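DNA helicase RecQ (Deinococcus radiodurans, PDB 4Q48) probably couples ATP hydrolysis to unwinding of duplex DNA in the 3'-5' direction, this chain being its catalytic core of helicase, zinc-binding and RQC domains. Local coordinates at residues P303-P314 against G328-V339. Numbering follows the deposited sequence.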
loop_
_atom_site.group_PDB
_atom_site.type_symbol
_atom_site.label_atom_id
_atom_site.label_comp_id
_atom_site.label_asym_id
_atom_site.label_seq_id
_atom_site.Cartn_x
_atom_site.Cartn_y
_atom_site.Cartn_z
ATOM N N PRO A 303 9.895 -18.647 7.568
ATOM C CA PRO A 303 8.731 -19.126 6.828
ATOM C C PRO A 303 7.643 -19.579 7.776
ATOM O O PRO A 303 6.491 -19.747 7.394
ATOM C CB PRO A 303 9.286 -20.314 6.030
ATOM C CG PRO A 303 10.753 -20.466 6.452
ATOM C CD PRO A 303 10.905 -19.704 7.713
ATOM N N ASN A 304 8.021 -19.633 9.038
ATOM C CA ASN A 304 7.446 -20.474 10.061
ATOM C C ASN A 304 6.638 -19.631 11.093
ATOM O O ASN A 304 6.315 -20.096 12.197
ATOM C CB ASN A 304 8.653 -21.205 10.695
ATOM C CG ASN A 304 8.281 -22.379 11.559
ATOM O OD1 ASN A 304 7.308 -23.079 11.315
ATOM N ND2 ASN A 304 9.072 -22.600 12.589
ATOM N N VAL A 305 6.353 -18.372 10.747
ATOM C CA VAL A 305 5.854 -17.382 11.714
ATOM C C VAL A 305 4.338 -17.442 11.965
ATOM O O VAL A 305 3.518 -17.148 11.093
ATOM C CB VAL A 305 6.214 -15.934 11.272
ATOM C CG1 VAL A 305 5.534 -14.924 12.154
ATOM C CG2 VAL A 305 7.722 -15.714 11.282
ATOM N N ARG A 306 3.983 -17.746 13.206
ATOM C CA ARG A 306 2.618 -18.096 13.554
ATOM C C ARG A 306 1.743 -16.916 13.980
ATOM O O ARG A 306 0.522 -16.999 13.897
ATOM C CB ARG A 306 2.646 -19.145 14.667
ATOM C CG ARG A 306 2.652 -20.532 14.124
ATOM C CD ARG A 306 1.596 -20.661 13.066
ATOM N NE ARG A 306 2.014 -21.598 12.053
ATOM C CZ ARG A 306 2.448 -21.255 10.850
ATOM N NH1 ARG A 306 2.423 -20.007 10.461
ATOM N NH2 ARG A 306 2.834 -22.184 10.002
ATOM N N PHE A 307 2.350 -15.830 14.453
ATOM C CA PHE A 307 1.581 -14.628 14.731
ATOM C C PHE A 307 2.383 -13.331 14.617
ATOM O O PHE A 307 3.622 -13.315 14.763
ATOM C CB PHE A 307 0.945 -14.712 16.118
ATOM C CG PHE A 307 1.923 -14.603 17.278
ATOM C CD1 PHE A 307 2.476 -15.740 17.853
ATOM C CD2 PHE A 307 2.211 -13.375 17.850
ATOM C CE1 PHE A 307 3.318 -15.647 18.935
ATOM C CE2 PHE A 307 3.064 -13.280 18.945
ATOM C CZ PHE A 307 3.615 -14.421 19.482
ATOM N N VAL A 308 1.663 -12.249 14.325
ATOM C CA VAL A 308 2.210 -10.917 14.479
ATOM C C VAL A 308 1.305 -10.103 15.380
ATOM O O VAL A 308 0.123 -9.894 15.080
ATOM C CB VAL A 308 2.406 -10.205 13.150
ATOM C CG1 VAL A 308 2.613 -8.738 13.393
ATOM C CG2 VAL A 308 3.628 -10.761 12.466
ATOM N N ALA A 309 1.890 -9.625 16.474
ATOM C CA ALA A 309 1.191 -8.838 17.468
ATOM C C ALA A 309 1.551 -7.368 17.377
ATOM O O ALA A 309 2.729 -7.013 17.365
ATOM C CB ALA A 309 1.506 -9.361 18.863
ATOM N N HIS A 310 0.536 -6.503 17.376
ATOM C CA HIS A 310 0.789 -5.071 17.456
ATOM C C HIS A 310 0.311 -4.539 18.801
ATOM O O HIS A 310 -0.876 -4.618 19.122
ATOM C CB HIS A 310 0.115 -4.339 16.298
ATOM C CG HIS A 310 0.902 -4.378 15.021
ATOM N ND1 HIS A 310 0.690 -5.326 14.039
ATOM C CD2 HIS A 310 1.909 -3.589 14.574
ATOM C CE1 HIS A 310 1.530 -5.110 13.041
ATOM N NE2 HIS A 310 2.275 -4.059 13.339
ATOM N N LEU A 311 1.237 -3.997 19.590
ATOM C CA LEU A 311 0.894 -3.537 20.927
ATOM C C LEU A 311 0.766 -2.020 20.908
ATOM O O LEU A 311 0.456 -1.381 21.923
ATOM C CB LEU A 311 1.963 -3.986 21.918
ATOM C CG LEU A 311 1.761 -5.416 22.412
ATOM C CD1 LEU A 311 2.934 -5.871 23.271
ATOM C CD2 LEU A 311 0.462 -5.568 23.157
ATOM N N ASP A 312 0.995 -1.458 19.726
ATOM C CA ASP A 312 0.780 -0.045 19.463
ATOM C C ASP A 312 0.318 0.094 18.021
ATOM O O ASP A 312 0.455 -0.839 17.219
ATOM C CB ASP A 312 2.050 0.807 19.674
ATOM C CG ASP A 312 2.600 0.730 21.078
ATOM O OD1 ASP A 312 1.879 1.094 22.036
ATOM O OD2 ASP A 312 3.780 0.336 21.215
ATOM N N LEU A 313 -0.242 1.253 17.696
ATOM C CA LEU A 313 -0.639 1.528 16.331
ATOM C C LEU A 313 0.576 1.601 15.433
ATOM O O LEU A 313 1.573 2.245 15.776
ATOM C CB LEU A 313 -1.424 2.819 16.253
ATOM C CG LEU A 313 -2.889 2.711 16.627
ATOM C CD1 LEU A 313 -3.522 4.094 16.482
ATOM C CD2 LEU A 313 -3.571 1.680 15.745
ATOM N N PRO A 314 0.494 0.957 14.265
ATOM C CA PRO A 314 1.543 1.113 13.263
ATOM C C PRO A 314 1.519 2.539 12.727
ATOM O O PRO A 314 0.593 3.268 13.066
ATOM C CB PRO A 314 1.149 0.116 12.183
ATOM C CG PRO A 314 -0.020 -0.627 12.712
ATOM C CD PRO A 314 -0.643 0.185 13.749
ATOM N N GLY A 328 2.887 -16.289 8.424
ATOM C CA GLY A 328 2.315 -17.329 7.610
ATOM C C GLY A 328 2.884 -17.461 6.218
ATOM O O GLY A 328 2.146 -17.707 5.273
ATOM N N ARG A 329 4.196 -17.346 6.087
ATOM C CA ARG A 329 4.801 -17.401 4.766
ATOM C C ARG A 329 4.970 -18.855 4.366
ATOM O O ARG A 329 5.529 -19.159 3.315
ATOM C CB ARG A 329 6.128 -16.636 4.720
ATOM C CG ARG A 329 5.924 -15.135 4.831
ATOM C CD ARG A 329 5.699 -14.442 3.505
ATOM N NE ARG A 329 5.728 -12.990 3.699
ATOM C CZ ARG A 329 5.865 -12.089 2.731
ATOM N NH1 ARG A 329 6.034 -12.483 1.477
ATOM N NH2 ARG A 329 5.868 -10.790 3.030
ATOM N N ASP A 330 4.502 -19.755 5.226
ATOM C CA ASP A 330 4.484 -21.171 4.877
ATOM C C ASP A 330 3.079 -21.629 4.457
ATOM O O ASP A 330 2.829 -22.825 4.318
ATOM C CB ASP A 330 4.972 -22.010 6.045
ATOM C CG ASP A 330 4.107 -21.829 7.308
ATOM O OD1 ASP A 330 3.151 -20.996 7.307
ATOM O OD2 ASP A 330 4.401 -22.531 8.305
ATOM N N GLY A 331 2.202 -20.662 4.191
ATOM C CA GLY A 331 0.835 -20.927 3.768
ATOM C C GLY A 331 -0.119 -21.435 4.840
ATOM O O GLY A 331 -1.326 -21.556 4.595
ATOM N N LEU A 332 0.407 -21.708 6.036
ATOM C CA LEU A 332 -0.398 -22.252 7.127
ATOM C C LEU A 332 -1.088 -21.144 7.969
ATOM O O LEU A 332 -0.741 -19.961 7.838
ATOM C CB LEU A 332 0.497 -23.143 7.984
ATOM C CG LEU A 332 1.076 -24.362 7.262
ATOM C CD1 LEU A 332 2.187 -24.928 8.071
ATOM C CD2 LEU A 332 -0.014 -25.395 7.092
ATOM N N PRO A 333 -2.103 -21.515 8.794
ATOM C CA PRO A 333 -2.841 -20.490 9.549
ATOM C C PRO A 333 -1.955 -19.643 10.460
ATOM O O PRO A 333 -1.103 -20.180 11.173
ATOM C CB PRO A 333 -3.821 -21.309 10.394
ATOM C CG PRO A 333 -4.044 -22.548 9.624
ATOM C CD PRO A 333 -2.689 -22.852 9.000
ATOM N N SER A 334 -2.151 -18.334 10.433
ATOM C CA SER A 334 -1.450 -17.459 11.335
ATOM C C SER A 334 -2.397 -16.345 11.706
ATOM O O SER A 334 -3.365 -16.099 10.989
ATOM C CB SER A 334 -0.174 -16.923 10.702
ATOM O OG SER A 334 0.710 -17.987 10.433
ATOM N N THR A 335 -2.142 -15.704 12.843
ATOM C CA THR A 335 -3.002 -14.646 13.351
ATOM C C THR A 335 -2.283 -13.313 13.360
ATOM O O THR A 335 -1.134 -13.226 13.789
ATOM C CB THR A 335 -3.455 -14.891 14.798
ATOM O OG1 THR A 335 -3.858 -16.259 15.005
ATOM C CG2 THR A 335 -4.553 -13.885 15.176
ATOM N N ALA A 336 -2.946 -12.269 12.896
ATOM C CA ALA A 336 -2.452 -10.933 13.143
ATOM C C ALA A 336 -3.369 -10.364 14.188
ATOM O O ALA A 336 -4.581 -10.320 13.983
ATOM C CB ALA A 336 -2.432 -10.106 11.892
ATOM N N TRP A 337 -2.780 -9.995 15.326
ATOM C CA TRP A 337 -3.488 -9.604 16.546
ATOM C C TRP A 337 -3.006 -8.226 16.977
ATOM O O TRP A 337 -1.797 -8.025 17.175
ATOM C CB TRP A 337 -3.201 -10.635 17.609
ATOM C CG TRP A 337 -3.799 -10.493 18.973
ATOM C CD1 TRP A 337 -4.873 -11.175 19.464
ATOM C CD2 TRP A 337 -3.281 -9.713 20.067
ATOM N NE1 TRP A 337 -5.079 -10.849 20.790
ATOM C CE2 TRP A 337 -4.118 -9.952 21.184
ATOM C CE3 TRP A 337 -2.198 -8.836 20.211
ATOM C CZ2 TRP A 337 -3.914 -9.333 22.427
ATOM C CZ3 TRP A 337 -2.008 -8.208 21.445
ATOM C CH2 TRP A 337 -2.857 -8.478 22.538
ATOM N N MET A 338 -3.922 -7.262 17.083
ATOM C CA MET A 338 -3.550 -5.896 17.478
ATOM C C MET A 338 -4.545 -5.269 18.462
ATOM O O MET A 338 -5.780 -5.343 18.313
ATOM C CB MET A 338 -3.395 -4.981 16.258
ATOM C CG MET A 338 -3.275 -3.482 16.604
ATOM S SD MET A 338 -2.908 -2.366 15.215
ATOM C CE MET A 338 -4.446 -2.357 14.319
ATOM N N VAL A 339 -3.976 -4.626 19.469
ATOM C CA VAL A 339 -4.762 -3.849 20.397
ATOM C C VAL A 339 -4.249 -2.425 20.382
ATOM O O VAL A 339 -3.058 -2.161 20.241
ATOM C CB VAL A 339 -4.717 -4.408 21.844
ATOM C CG1 VAL A 339 -5.618 -5.645 21.998
ATOM C CG2 VAL A 339 -3.266 -4.644 22.298
#
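Phe307 to His310 pair with Thr335 to Met338, the strand axes 4.6 Å apart at closest and running parallel to within 10°, and their backbone hydrogen bonds include Trp337 N to Val308 O (2.9 Å) and His310 N to Trp337 O (2.8 Å). On the side of Ala309 and Trp337, CB of Ala309 approaches indole CE3 at 4.0 Å, while CD2 of Leu311 reaches the indole edge at CZ3 and lies alongside CG2 of Val339; Phe229 of helix 222-233 stacks on the indole. On the other side, Met338 has CG anti to the backbone N (chi1 169°), placing it 3.5 Å from His310 CB, and the bend at chi3 accompanies SD resting 3.7 Å from Pro314 CD and oblique to the His310 ring; with an alanine here, His310 CB and the Pro314 ring would probably lose this packing partner. His310 NE2 is hydrogen-bonded to Glu323 OE1 of the connecting helix 317-324. Toward the N-terminal end of the pairing, Asp330 OD2 lies at the edge of the Arg306 guanidinium in a salt bridge with NH2, modelled too short to be trusted in detail, with Pro333 O over one guanidinium face. Parallel hydrogen bonding and apolar packing thus join the two strands of a beta-alpha-beta unit in the second RecA-like domain, the Arg306–Asp330 pair probably adding a charged link to the turn at 328-331.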